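Local coordinates for ATP grasp ligase (PDB 5IG9), which probably acts as an ATP-grasp ligase, using ATP to activate carboxylates for bond formation in microviridin-type peptide maturation, at residues A[131-137]-A[265-269]; A[146-152]-A[193-199]; A[214-218]-A[253-258]. All blocks are in the same frame, centred on the assembly; numbering follows the deposited sequence.

Contact 1: residues A[131-137]-A[265-269]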
ATOM      1  N   VAL A 131       6.430   5.525  16.737  1.00 47.76           N
ATOM      2  CA  VAL A 131       5.450   5.020  17.693  1.00 44.60           C
ATOM      3  C   VAL A 131       6.137   4.227  18.797  1.00 44.95           C
ATOM      4  O   VAL A 131       5.756   4.317  19.970  1.00 45.56           O
ATOM      5  CB  VAL A 131       4.375   4.188  16.969  1.00 42.28           C
ATOM      6  CG1 VAL A 131       3.498   3.454  17.975  1.00 43.02           C
ATOM      7  CG2 VAL A 131       3.528   5.089  16.088  1.00 40.68           C
ATOM      8  N   ALA A 132       7.164   3.447  18.445  1.00 41.40           N
ATOM      9  CA  ALA A 132       7.920   2.718  19.459  1.00 43.06           C
ATOM     10  C   ALA A 132       8.601   3.673  20.430  1.00 43.45           C
ATOM     11  O   ALA A 132       8.634   3.425  21.642  1.00 43.63           O
ATOM     12  CB  ALA A 132       8.952   1.807  18.796  1.00 45.82           C
ATOM     13  N   ARG A 133       9.153   4.775  19.917  1.00 46.74           N
ATOM     14  CA  ARG A 133       9.803   5.749  20.788  1.00 46.55           C
ATOM     15  C   ARG A 133       8.793   6.464  21.679  1.00 48.32           C
ATOM     16  O   ARG A 133       9.081   6.745  22.847  1.00 48.08           O
ATOM     17  CB  ARG A 133      10.589   6.757  19.952  1.00 45.09           C
ATOM     18  CG  ARG A 133      11.364   7.769  20.766  1.00 44.24           C
ATOM     19  CD  ARG A 133      12.165   8.695  19.870  1.00 44.61           C
ATOM     20  NE  ARG A 133      12.851   9.726  20.638  1.00 45.92           N
ATOM     21  CZ  ARG A 133      12.347  10.927  20.895  1.00 47.72           C
ATOM     22  NH1 ARG A 133      11.145  11.255  20.439  1.00 47.13           N
ATOM     23  NH2 ARG A 133      13.045  11.801  21.608  1.00 46.93           N
ATOM     24  N   GLN A 134       7.602   6.763  21.150  1.00 44.15           N
ATOM     25  CA  GLN A 134       6.545   7.331  21.981  1.00 45.47           C
ATOM     26  C   GLN A 134       6.085   6.359  23.058  1.00 44.58           C
ATOM     27  O   GLN A 134       5.511   6.790  24.063  1.00 40.40           O
ATOM     28  CB  GLN A 134       5.363   7.761  21.112  1.00 47.05           C
ATOM     29  CG  GLN A 134       5.658   8.948  20.208  1.00 47.62           C
ATOM     30  CD  GLN A 134       4.557   9.205  19.202  1.00 53.92           C
ATOM     31  OE1 GLN A 134       3.670   8.371  19.011  1.00 55.32           O
ATOM     32  NE2 GLN A 134       4.607  10.363  18.549  1.00 53.78           N
ATOM     33  N   LEU A 135       6.330   5.063  22.875  1.00 45.23           N
ATOM     34  CA  LEU A 135       5.997   4.052  23.866  1.00 45.06           C
ATOM     35  C   LEU A 135       7.133   3.782  24.840  1.00 44.38           C
ATOM     36  O   LEU A 135       7.007   2.886  25.679  1.00 47.11           O
ATOM     37  CB  LEU A 135       5.602   2.750  23.172  1.00 43.53           C
ATOM     38  CG  LEU A 135       4.296   2.783  22.384  1.00 43.33           C
ATOM     39  CD1 LEU A 135       4.155   1.499  21.608  1.00 42.12           C
ATOM     40  CD2 LEU A 135       3.110   2.987  23.314  1.00 43.73           C
ATOM     41  N   GLY A 136       8.234   4.520  24.740  1.00 48.21           N
ATOM     42  CA  GLY A 136       9.334   4.386  25.670  1.00 47.55           C
ATOM     43  C   GLY A 136      10.436   3.442  25.249  1.00 46.62           C
ATOM     44  O   GLY A 136      11.313   3.142  26.068  1.00 42.12           O
ATOM     45  N   LEU A 137      10.423   2.965  24.009  1.00 41.91           N
ATOM     46  CA  LEU A 137      11.450   2.059  23.519  1.00 43.37           C
ATOM     47  C   LEU A 137      12.562   2.849  22.845  1.00 44.60           C
ATOM     48  O   LEU A 137      12.305   3.806  22.109  1.00 50.04           O
ATOM     49  CB  LEU A 137      10.855   1.044  22.539  1.00 40.41           C
ATOM     50  CG  LEU A 137       9.886  -0.007  23.087  1.00 40.81           C
ATOM     51  CD1 LEU A 137       9.064  -0.616  21.960  1.00 41.39           C
ATOM     52  CD2 LEU A 137      10.634  -1.088  23.844  1.00 38.15           C
ATOM     53  N   GLN A 265       5.550  -3.213  26.343  1.00 45.94           N
ATOM     54  CA  GLN A 265       5.674  -2.143  25.358  1.00 45.16           C
ATOM     55  C   GLN A 265       5.496  -2.678  23.943  1.00 46.38           C
ATOM     56  O   GLN A 265       4.886  -2.017  23.096  1.00 45.00           O
ATOM     57  CB  GLN A 265       7.025  -1.440  25.504  1.00 46.06           C
ATOM     58  CG  GLN A 265       7.142  -0.555  26.740  1.00 46.75           C
ATOM     59  CD  GLN A 265       8.543  -0.009  26.935  1.00 46.71           C
ATOM     60  OE1 GLN A 265       9.514  -0.763  26.992  1.00 46.96           O
ATOM     61  NE2 GLN A 265       8.657   1.310  27.031  1.00 47.00           N
ATOM     62  N   LEU A 266       6.021  -3.872  23.666  1.00 46.55           N
ATOM     63  CA  LEU A 266       5.820  -4.470  22.351  1.00 44.86           C
ATOM     64  C   LEU A 266       4.360  -4.838  22.130  1.00 44.45           C
ATOM     65  O   LEU A 266       3.865  -4.763  21.000  1.00 38.01           O
ATOM     66  CB  LEU A 266       6.711  -5.700  22.186  1.00 44.22           C
ATOM     67  CG  LEU A 266       8.215  -5.437  22.163  1.00 42.45           C
ATOM     68  CD1 LEU A 266       8.956  -6.749  22.012  1.00 42.12           C
ATOM     69  CD2 LEU A 266       8.584  -4.472  21.050  1.00 42.14           C
ATOM     70  N   LEU A 267       3.653  -5.230  23.190  1.00 45.75           N
ATOM     71  CA  LEU A 267       2.226  -5.495  23.055  1.00 47.09           C
ATOM     72  C   LEU A 267       1.455  -4.216  22.762  1.00 46.53           C
ATOM     73  O   LEU A 267       0.504  -4.228  21.974  1.00 45.65           O
ATOM     74  CB  LEU A 267       1.691  -6.172  24.314  1.00 48.45           C
ATOM     75  CG  LEU A 267       2.029  -7.653  24.467  1.00 51.48           C
ATOM     76  CD1 LEU A 267       1.389  -8.190  25.731  1.00 50.16           C
ATOM     77  CD2 LEU A 267       1.576  -8.448  23.250  1.00 53.92           C
ATOM     78  N   GLU A 268       1.845  -3.099  23.382  1.00 47.70           N
ATOM     79  CA  GLU A 268       1.209  -1.832  23.039  1.00 47.78           C
ATOM     80  C   GLU A 268       1.541  -1.417  21.616  1.00 44.91           C
ATOM     81  O   GLU A 268       0.740  -0.739  20.964  1.00 48.28           O
ATOM     82  CB  GLU A 268       1.628  -0.733  24.013  1.00 52.24           C
ATOM     83  CG  GLU A 268       1.229  -0.989  25.449  1.00 58.22           C
ATOM     84  CD  GLU A 268       0.763   0.269  26.154  1.00 69.50           C
ATOM     85  OE1 GLU A 268       0.062   1.087  25.518  1.00 74.82           O
ATOM     86  OE2 GLU A 268       1.100   0.443  27.345  1.00 71.15           O
ATOM     87  N   LEU A 269       2.716  -1.807  21.122  1.00 45.84           N
ATOM     88  CA  LEU A 269       3.065  -1.535  19.733  1.00 44.54           C
ATOM     89  C   LEU A 269       2.182  -2.335  18.786  1.00 43.32           C
ATOM     90  O   LEU A 269       1.706  -1.812  17.773  1.00 43.07           O
ATOM     91  CB  LEU A 269       4.542  -1.848  19.496  1.00 45.08           C
ATOM     92  CG  LEU A 269       5.156  -1.337  18.195  1.00 48.97           C
ATOM     93  CD1 LEU A 269       5.242   0.181  18.200  1.00 49.05           C
ATOM     94  CD2 LEU A 269       6.524  -1.957  17.998  1.00 49.88           C
TER

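Contact 2: residues A[146-152]-A[193-199]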
ATOM      1  N   ASN A 146      17.776  12.457   0.779  1.00 54.01           N
ATOM      2  CA  ASN A 146      18.394  12.610  -0.533  1.00 57.35           C
ATOM      3  C   ASN A 146      19.359  13.790  -0.556  1.00 59.99           C
ATOM      4  O   ASN A 146      19.744  14.258  -1.632  1.00 64.16           O
ATOM      5  CB  ASN A 146      17.322  12.787  -1.610  1.00 57.13           C
ATOM      6  CG  ASN A 146      16.568  14.099  -1.475  1.00 60.44           C
ATOM      7  OD1 ASN A 146      16.140  14.472  -0.384  1.00 60.59           O
ATOM      8  ND2 ASN A 146      16.412  14.810  -2.587  1.00 64.44           N
ATOM      9  N   ASN A 147      19.750  14.277   0.616  1.00 58.56           N
ATOM     10  CA  ASN A 147      20.520  15.511   0.763  1.00 59.07           C
ATOM     11  C   ASN A 147      21.908  15.192   1.299  1.00 58.16           C
ATOM     12  O   ASN A 147      22.037  14.785   2.470  1.00 62.04           O
ATOM     13  CB  ASN A 147      19.781  16.468   1.698  1.00 57.27           C
ATOM     14  CG  ASN A 147      20.549  17.743   1.963  1.00 57.72           C
ATOM     15  OD1 ASN A 147      21.465  18.096   1.225  1.00 57.59           O
ATOM     16  ND2 ASN A 147      20.172  18.450   3.024  1.00 58.11           N
ATOM     17  N   PRO A 148      22.967  15.360   0.501  1.00 62.33           N
ATOM     18  CA  PRO A 148      24.309  14.983   0.980  1.00 63.16           C
ATOM     19  C   PRO A 148      24.775  15.737   2.216  1.00 61.36           C
ATOM     20  O   PRO A 148      25.469  15.144   3.052  1.00 58.26           O
ATOM     21  CB  PRO A 148      25.206  15.284  -0.231  1.00 63.30           C
ATOM     22  CG  PRO A 148      24.297  15.177  -1.405  1.00 62.74           C
ATOM     23  CD  PRO A 148      22.967  15.701  -0.931  1.00 61.13           C
ATOM     24  N   GLU A 149      24.424  17.018   2.367  1.00 58.62           N
ATOM     25  CA  GLU A 149      24.920  17.771   3.516  1.00 62.64           C
ATOM     26  C   GLU A 149      24.333  17.242   4.820  1.00 59.49           C
ATOM     27  O   GLU A 149      25.027  17.185   5.841  1.00 55.77           O
ATOM     28  CB  GLU A 149      24.618  19.262   3.361  1.00 67.07           C
ATOM     29  CG  GLU A 149      25.320  20.130   4.403  1.00 72.31           C
ATOM     30  CD  GLU A 149      25.086  21.618   4.197  1.00 75.22           C
ATOM     31  OE1 GLU A 149      23.941  22.004   3.876  1.00 70.48           O
ATOM     32  OE2 GLU A 149      26.049  22.402   4.352  1.00 71.34           O
ATOM     33  N   ALA A 150      23.058  16.850   4.804  1.00 60.19           N
ATOM     34  CA  ALA A 150      22.460  16.259   5.996  1.00 55.00           C
ATOM     35  C   ALA A 150      23.054  14.887   6.286  1.00 52.45           C
ATOM     36  O   ALA A 150      23.213  14.506   7.451  1.00 52.72           O
ATOM     37  CB  ALA A 150      20.944  16.165   5.832  1.00 55.37           C
ATOM     38  N   VAL A 151      23.391  14.135   5.237  1.00 51.16           N
ATOM     39  CA  VAL A 151      23.972  12.810   5.422  1.00 51.12           C
ATOM     40  C   VAL A 151      25.395  12.913   5.961  1.00 52.88           C
ATOM     41  O   VAL A 151      25.782  12.160   6.862  1.00 58.27           O
ATOM     42  CB  VAL A 151      23.916  12.019   4.103  1.00 49.74           C
ATOM     43  CG1 VAL A 151      24.647  10.691   4.245  1.00 48.79           C
ATOM     44  CG2 VAL A 151      22.472  11.797   3.689  1.00 49.83           C
ATOM     45  N   LYS A 152      26.198  13.834   5.417  1.00 53.81           N
ATOM     46  CA  LYS A 152      27.536  14.062   5.960  1.00 55.66           C
ATOM     47  C   LYS A 152      27.465  14.459   7.428  1.00 50.46           C
ATOM     48  O   LYS A 152      28.207  13.936   8.267  1.00 46.14           O
ATOM     49  CB  LYS A 152      28.258  15.146   5.157  1.00 62.76           C
ATOM     50  CG  LYS A 152      28.555  14.787   3.713  1.00 73.87           C
ATOM     51  CD  LYS A 152      29.570  13.659   3.598  1.00 87.59           C
ATOM     52  CE  LYS A 152      30.890  14.003   4.275  1.00 95.29           C
ATOM     53  NZ  LYS A 152      30.966  13.455   5.658  1.00101.64           N
ATOM     54  N   LEU A 193      31.274   8.469   1.461  1.00 75.76           N
ATOM     55  CA  LEU A 193      30.869   9.824   1.812  1.00 77.01           C
ATOM     56  C   LEU A 193      31.347  10.855   0.797  1.00 73.91           C
ATOM     57  O   LEU A 193      30.839  11.982   0.794  1.00 68.00           O
ATOM     58  CB  LEU A 193      31.384  10.178   3.206  1.00 77.32           C
ATOM     59  CG  LEU A 193      30.420  10.000   4.382  1.00 76.21           C
ATOM     60  CD1 LEU A 193      29.439   8.865   4.137  1.00 78.41           C
ATOM     61  CD2 LEU A 193      31.205   9.756   5.659  1.00 80.08           C
ATOM     62  N   ASP A 194      32.311  10.504  -0.049  1.00 74.53           N
ATOM     63  CA  ASP A 194      32.785  11.389  -1.105  1.00 79.64           C
ATOM     64  C   ASP A 194      32.044  11.187  -2.421  1.00 74.02           C
ATOM     65  O   ASP A 194      32.324  11.900  -3.390  1.00 74.16           O
ATOM     66  CB  ASP A 194      34.290  11.193  -1.325  1.00 85.28           C
ATOM     67  CG  ASP A 194      35.131  11.801  -0.214  1.00 86.86           C
ATOM     68  OD1 ASP A 194      34.779  12.897   0.271  1.00 91.13           O
ATOM     69  OD2 ASP A 194      36.145  11.181   0.170  1.00 92.06           O
ATOM     70  N   ASN A 195      31.110  10.241  -2.477  1.00 77.83           N
ATOM     71  CA  ASN A 195      30.343   9.932  -3.681  1.00 74.39           C
ATOM     72  C   ASN A 195      28.851   9.973  -3.379  1.00 72.22           C
ATOM     73  O   ASN A 195      28.085   9.084  -3.758  1.00 69.35           O
ATOM     74  CB  ASN A 195      30.750   8.574  -4.240  1.00 78.85           C
ATOM     75  CG  ASN A 195      32.244   8.458  -4.446  1.00 83.14           C
ATOM     76  OD1 ASN A 195      32.905   9.424  -4.831  1.00 94.99           O
ATOM     77  ND2 ASN A 195      32.791   7.278  -4.178  1.00 82.64           N
ATOM     78  N   LEU A 196      28.420  11.026  -2.691  1.00 73.35           N
ATOM     79  CA  LEU A 196      27.022  11.185  -2.312  1.00 72.44           C
ATOM     80  C   LEU A 196      26.177  11.844  -3.393  1.00 72.39           C
ATOM     81  O   LEU A 196      25.002  12.132  -3.142  1.00 75.50           O
ATOM     82  CB  LEU A 196      26.913  12.006  -1.025  1.00 71.67           C
ATOM     83  CG  LEU A 196      27.355  11.385   0.298  1.00 71.37           C
ATOM     84  CD1 LEU A 196      27.025  12.343   1.427  1.00 69.65           C
ATOM     85  CD2 LEU A 196      26.686  10.045   0.521  1.00 69.41           C
ATOM     86  N   GLU A 197      26.737  12.093  -4.578  1.00 77.88           N
ATOM     87  CA  GLU A 197      26.006  12.827  -5.603  1.00 78.22           C
ATOM     88  C   GLU A 197      24.840  12.030  -6.174  1.00 72.31           C
ATOM     89  O   GLU A 197      23.904  12.628  -6.718  1.00 66.17           O
ATOM     90  CB  GLU A 197      26.963  13.249  -6.718  1.00 82.48           C
ATOM     91  CG  GLU A 197      27.713  12.091  -7.346  1.00 88.09           C
ATOM     92  CD  GLU A 197      29.173  12.409  -7.586  1.00 94.07           C
ATOM     93  OE1 GLU A 197      30.026  11.558  -7.258  1.00 97.14           O
ATOM     94  OE2 GLU A 197      29.467  13.512  -8.094  1.00 97.69           O
ATOM     95  N   GLY A 198      24.862  10.704  -6.053  1.00 73.63           N
ATOM     96  CA  GLY A 198      23.764   9.889  -6.533  1.00 75.32           C
ATOM     97  C   GLY A 198      22.497   9.962  -5.707  1.00 74.77           C
ATOM     98  O   GLY A 198      21.490   9.365  -6.098  1.00 74.67           O
ATOM     99  N   LEU A 199      22.518  10.675  -4.576  1.00 69.40           N
ATOM    100  CA  LEU A 199      21.327  10.788  -3.741  1.00 71.28           C
ATOM    101  C   LEU A 199      20.221  11.589  -4.410  1.00 68.47           C
ATOM    102  O   LEU A 199      19.050  11.416  -4.055  1.00 70.04           O
ATOM    103  CB  LEU A 199      21.681  11.428  -2.398  1.00 70.83           C
ATOM    104  CG  LEU A 199      22.234  10.494  -1.321  1.00 68.90           C
ATOM    105  CD1 LEU A 199      22.553  11.271  -0.053  1.00 68.07           C
ATOM    106  CD2 LEU A 199      21.245   9.377  -1.035  1.00 67.50           C
TER

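Contact 3: residues A[214-218]-A[253-258]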
ATOM      1  N   LEU A 214      23.722  -8.894  21.770  1.00 41.84           N
ATOM      2  CA  LEU A 214      22.761  -9.900  21.353  1.00 43.60           C
ATOM      3  C   LEU A 214      21.827  -9.333  20.294  1.00 42.47           C
ATOM      4  O   LEU A 214      21.543  -8.133  20.263  1.00 42.21           O
ATOM      5  CB  LEU A 214      21.934 -10.412  22.540  1.00 45.07           C
ATOM      6  CG  LEU A 214      22.657 -11.202  23.633  1.00 44.14           C
ATOM      7  CD1 LEU A 214      21.689 -11.563  24.744  1.00 44.23           C
ATOM      8  CD2 LEU A 214      23.306 -12.453  23.069  1.00 44.69           C
ATOM      9  N   GLU A 215      21.360 -10.219  19.420  1.00 46.17           N
ATOM     10  CA  GLU A 215      20.285  -9.935  18.481  1.00 46.16           C
ATOM     11  C   GLU A 215      19.049 -10.710  18.911  1.00 43.47           C
ATOM     12  O   GLU A 215      19.127 -11.920  19.153  1.00 45.64           O
ATOM     13  CB  GLU A 215      20.681 -10.317  17.051  1.00 48.03           C
ATOM     14  CG  GLU A 215      21.736  -9.418  16.430  1.00 49.40           C
ATOM     15  CD  GLU A 215      21.947  -9.699  14.955  1.00 52.83           C
ATOM     16  OE1 GLU A 215      22.541 -10.748  14.622  1.00 61.12           O
ATOM     17  OE2 GLU A 215      21.508  -8.872  14.129  1.00 57.90           O
ATOM     18  N   LEU A 216      17.918 -10.015  19.016  1.00 41.42           N
ATOM     19  CA  LEU A 216      16.659 -10.617  19.435  1.00 38.45           C
ATOM     20  C   LEU A 216      15.727 -10.755  18.238  1.00 35.89           C
ATOM     21  O   LEU A 216      15.577  -9.814  17.452  1.00 33.75           O
ATOM     22  CB  LEU A 216      15.978  -9.781  20.522  1.00 40.21           C
ATOM     23  CG  LEU A 216      16.773  -9.451  21.785  1.00 41.81           C
ATOM     24  CD1 LEU A 216      15.900  -8.718  22.787  1.00 40.08           C
ATOM     25  CD2 LEU A 216      17.350 -10.710  22.396  1.00 44.21           C
ATOM     26  N   ARG A 217      15.103 -11.924  18.109  1.00 40.84           N
ATOM     27  CA  ARG A 217      14.042 -12.166  17.136  1.00 41.75           C
ATOM     28  C   ARG A 217      12.777 -12.498  17.910  1.00 40.23           C
ATOM     29  O   ARG A 217      12.678 -13.566  18.515  1.00 41.60           O
ATOM     30  CB  ARG A 217      14.412 -13.293  16.176  1.00 40.74           C
ATOM     31  CG  ARG A 217      13.364 -13.561  15.106  1.00 40.14           C
ATOM     32  CD  ARG A 217      13.265 -12.413  14.109  1.00 40.84           C
ATOM     33  NE  ARG A 217      12.378 -12.734  12.992  1.00 41.22           N
ATOM     34  CZ  ARG A 217      12.274 -12.002  11.888  1.00 40.39           C
ATOM     35  NH1 ARG A 217      13.002 -10.903  11.748  1.00 40.81           N
ATOM     36  NH2 ARG A 217      11.444 -12.370  10.921  1.00 40.99           N
ATOM     37  N   ILE A 218      11.814 -11.587  17.881  1.00 37.81           N
ATOM     38  CA  ILE A 218      10.614 -11.670  18.704  1.00 38.85           C
ATOM     39  C   ILE A 218       9.414 -11.868  17.792  1.00 38.53           C
ATOM     40  O   ILE A 218       9.102 -11.001  16.969  1.00 39.51           O
ATOM     41  CB  ILE A 218      10.451 -10.416  19.573  1.00 40.91           C
ATOM     42  CG1 ILE A 218      11.733 -10.182  20.372  1.00 41.16           C
ATOM     43  CG2 ILE A 218       9.243 -10.547  20.483  1.00 41.40           C
ATOM     44  CD1 ILE A 218      11.804  -8.834  21.021  1.00 42.72           C
ATOM     45  N   TRP A 253      20.507 -19.819  17.879  1.00 46.78           N
ATOM     46  CA  TRP A 253      19.442 -19.080  18.543  1.00 43.81           C
ATOM     47  C   TRP A 253      18.963 -19.824  19.783  1.00 41.45           C
ATOM     48  O   TRP A 253      18.804 -21.047  19.772  1.00 40.84           O
ATOM     49  CB  TRP A 253      18.274 -18.842  17.582  1.00 42.40           C
ATOM     50  CG  TRP A 253      18.596 -17.897  16.462  1.00 40.57           C
ATOM     51  CD1 TRP A 253      19.157 -18.213  15.259  1.00 39.38           C
ATOM     52  CD2 TRP A 253      18.378 -16.479  16.440  1.00 40.38           C
ATOM     53  NE1 TRP A 253      19.303 -17.083  14.492  1.00 39.02           N
ATOM     54  CE2 TRP A 253      18.834 -16.005  15.195  1.00 38.67           C
ATOM     55  CE3 TRP A 253      17.845 -15.564  17.354  1.00 40.28           C
ATOM     56  CZ2 TRP A 253      18.770 -14.660  14.840  1.00 38.99           C
ATOM     57  CZ3 TRP A 253      17.784 -14.231  16.999  1.00 41.83           C
ATOM     58  CH2 TRP A 253      18.242 -13.791  15.753  1.00 38.64           C
ATOM     59  N   GLN A 254      18.732 -19.098  20.871  1.00 43.27           N
ATOM     60  CA  GLN A 254      18.276 -19.735  22.104  1.00 46.89           C
ATOM     61  C   GLN A 254      17.186 -18.921  22.788  1.00 47.94           C
ATOM     62  O   GLN A 254      17.139 -17.699  22.644  1.00 52.61           O
ATOM     63  CB  GLN A 254      19.450 -19.949  23.061  1.00 43.80           C
ATOM     64  CG  GLN A 254      20.273 -18.697  23.323  1.00 43.71           C
ATOM     65  CD  GLN A 254      20.504 -18.450  24.800  1.00 43.02           C
ATOM     66  OE1 GLN A 254      21.378 -19.061  25.415  1.00 40.87           O
ATOM     67  NE2 GLN A 254      19.718 -17.549  25.379  1.00 44.16           N
ATOM     68  N   PRO A 255      16.309 -19.592  23.530  1.00 47.04           N
ATOM     69  CA  PRO A 255      15.234 -18.870  24.218  1.00 47.74           C
ATOM     70  C   PRO A 255      15.799 -17.721  25.038  1.00 45.55           C
ATOM     71  O   PRO A 255      16.945 -17.757  25.491  1.00 50.83           O
ATOM     72  CB  PRO A 255      14.599 -19.941  25.115  1.00 47.80           C
ATOM     73  CG  PRO A 255      14.969 -21.238  24.484  1.00 47.26           C
ATOM     74  CD  PRO A 255      16.331 -21.020  23.889  1.00 48.54           C
ATOM     75  N   TYR A 256      14.979 -16.692  25.227  1.00 43.24           N
ATOM     76  CA  TYR A 256      15.397 -15.501  25.951  1.00 43.49           C
ATOM     77  C   TYR A 256      14.178 -14.903  26.635  1.00 45.63           C
ATOM     78  O   TYR A 256      13.081 -14.909  26.070  1.00 49.82           O
ATOM     79  CB  TYR A 256      16.052 -14.483  25.008  1.00 43.34           C
ATOM     80  CG  TYR A 256      16.688 -13.284  25.685  1.00 42.51           C
ATOM     81  CD1 TYR A 256      15.928 -12.175  26.038  1.00 42.93           C
ATOM     82  CD2 TYR A 256      18.051 -13.253  25.952  1.00 42.72           C
ATOM     83  CE1 TYR A 256      16.504 -11.078  26.649  1.00 44.19           C
ATOM     84  CE2 TYR A 256      18.635 -12.160  26.562  1.00 42.24           C
ATOM     85  CZ  TYR A 256      17.857 -11.076  26.908  1.00 42.16           C
ATOM     86  OH  TYR A 256      18.432  -9.985  27.515  1.00 43.03           O
ATOM     87  N   ASP A 257      14.374 -14.397  27.850  1.00 48.62           N
ATOM     88  CA  ASP A 257      13.297 -13.802  28.636  1.00 46.66           C
ATOM     89  C   ASP A 257      13.423 -12.284  28.581  1.00 46.87           C
ATOM     90  O   ASP A 257      14.320 -11.704  29.201  1.00 53.14           O
ATOM     91  CB  ASP A 257      13.332 -14.302  30.079  1.00 49.41           C
ATOM     92  CG  ASP A 257      12.919 -15.759  30.206  1.00 54.28           C
ATOM     93  OD1 ASP A 257      12.004 -16.192  29.473  1.00 56.42           O
ATOM     94  OD2 ASP A 257      13.511 -16.476  31.043  1.00 53.47           O
ATOM     95  N   LEU A 258      12.525 -11.646  27.839  1.00 50.33           N
ATOM     96  CA  LEU A 258      12.465 -10.197  27.826  1.00 48.86           C
ATOM     97  C   LEU A 258      12.041  -9.673  29.197  1.00 51.53           C
ATOM     98  O   LEU A 258      11.298 -10.339  29.922  1.00 52.31           O
ATOM     99  CB  LEU A 258      11.471  -9.709  26.776  1.00 50.71           C
ATOM    100  CG  LEU A 258      11.863  -9.768  25.303  1.00 48.87           C
ATOM    101  CD1 LEU A 258      10.683  -9.364  24.432  1.00 50.77           C
ATOM    102  CD2 LEU A 258      13.053  -8.865  25.048  1.00 48.85           C
TER

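Contact 1: residues A[131-137]-A[265-269]
Val131 sends CG1 to within 3.7 Å of Leu269 CD1, and the same leucine methyl lies 4.1 Å from the CB of Ala132. A single methyl from helix 260-273 thus packs against two successive residues of helix 125-134. The torsion of Leu269 explains this reach: CG lies anti to the backbone N (chi1 -167°), which turns CD1 across to the other helix. Leu135 answers with its CD1, which settles over the backbone between Glu268 and Leu269, 3.6 Å from Leu269 N, while CD2 rests beside the CB of Glu268. The carboxylate of Glu268 is drawn elsewhere, into a salt bridge with Lys264. At the carbonyl of Leu135 the contact turns polar: Gln265 NE2 donates to Leu135 O over 2.7 Å. The bond is bent, with an N-H...O angle of 136°, and the acceptor lies some 28° out of the glutamine amide plane. Gly136, with positive phi, ends the helix in a Schellman motif, in which Leu137 N bonds back to Ala132 O. Leu137 then runs past Gln265 in the opposite direction, its CD2 3.4 Å from Gln265 OE1, and its side chain crosses that of Leu266 at about a right angle, CD1 4.0 Å from Leu266 CD2. With an alanine at Gln265, the Leu135 carbonyl would probably lose this amide donor and a gap would open alongside Leu137. The chemistry therefore combines apolar packing, mostly by leucines, with one side-chain bond to a backbone carbonyl just where the Schellman turn closes helix 125-134.

Contact 2: residues A[146-152]-A[193-199]
Asn146, whose CB touches Leu199 O at 3.3 Å, has its amide gripped by the second subunit: ND2 donates to Val41 O of that subunit and weakly to its Pro38 O, while OD1 accepts from its Val43 N. The side chain reaches these partners because CG sits between the backbone N and the carbonyl carbon (chi1 67°), leading the amide away from 193-199. Everything that passes between the two segments is apolar or van der Waals in kind, with no hydrogen bond. Leu199 packs against the Asn146 backbone: its CB lies near the asparagine carbonyl, and its CD1 meets Val151 CG2 at 3.8 Å. Leu196 sits in the middle of the row. Its side chain and that of Pro148 slide past each other in opposite directions, CB to CB 3.8 Å, and its CD1 lies 4.0 Å from Val151 CG1, so the valine's two methyls serve two different leucines. Lys152 closes the row with its aliphatic part, bent at chi2, chi3 and chi4: CD packs 3.6 Å from Leu196 CD1 and 3.5 Å from Leu193 O, and NZ curls over the Leu193 side chain. Its ammonium and the Asp194 carboxylate stay 6.6 Å apart (NZ to OD1), a separation at which their attraction is probably modest. Asn147 occupies the N-cap of helix 148-157, its OD1 accepting weakly from Glu149 N. The whole is an asparagine-capped helix start, following strand 142-145, onto which a leucine-bearing loop folds ahead of strand 204-208. Such a helix and antiparallel sheet are consistent with the small subdomain of the ATP-grasp fold.

Contact 3: residues A[214-218]-A[253-258]
Leu216 and Tyr256 mark the nearest approach of the two backbones, with CA atoms 8.2 Å apart and segment directions 76° from each other, so the contact is made through side chains reaching in from 253-258, with no hydrogen bond between the segments. Because side chains alternate along the strand, the second segment meets it on both faces. On one face, Leu216 places CD2 over the centre of the Tyr256 ring, 4.2 Å from the centroid and close to the ring normal, a CH-pi contact. Leu214 CD1 comes to Tyr256 CE2 at 3.6 Å. With CG anti to the backbone N (chi1 -172°), the tyrosine ring is carried in against these two leucines, and its hydroxyl is hydrogen-bonded to that of Tyr290. Further along, Leu216 CD1 meets Leu258 CD2 at 3.6 Å, and Ile218 CD1 and Leu258 CD1 touch tip to tip, also at 3.6 Å. On the other face, Trp253 brings CZ3 to 3.6 Å from Arg217 CB and 3.4 Å from Glu215 O. The arginine's chain is bent at chi2, and its guanidinium leads away to a salt bridge with Asp281 and a hydrogen bond to Glu300 O. Strand 224-231 lies between the two in the sheet, so this is packing round the edge of an antiparallel sheet: short strand 254-255 borders it while Trp253 and Tyr256 reach onto opposite faces, consistent with the C-terminal subdomain of an ATP-grasp fold.

In the fold
Contacts 1 and 3 belong to one part of the fold, their centres about 18 Å apart. Strand 254-255 leads on into helix 260-273, and Leu266 of that helix joins the two directly: its CD1 lies 3.7 Å from Ile218 CD1. The helix therefore packs on the five-stranded antiparallel sheet on one side and on helix 125-134 on another. Contact 2 stands apart, its centre about 31 Å from that of contact 1 and 36 Å from that of contact 3, beside the antiparallel sheet that includes strands 142-145 and 204-208. Along the chain, contact 1 spans both others, with contact 2 completed before contact 3 begins. The chain thus leaves for a separate lobe, which bears on the second subunit, and returns.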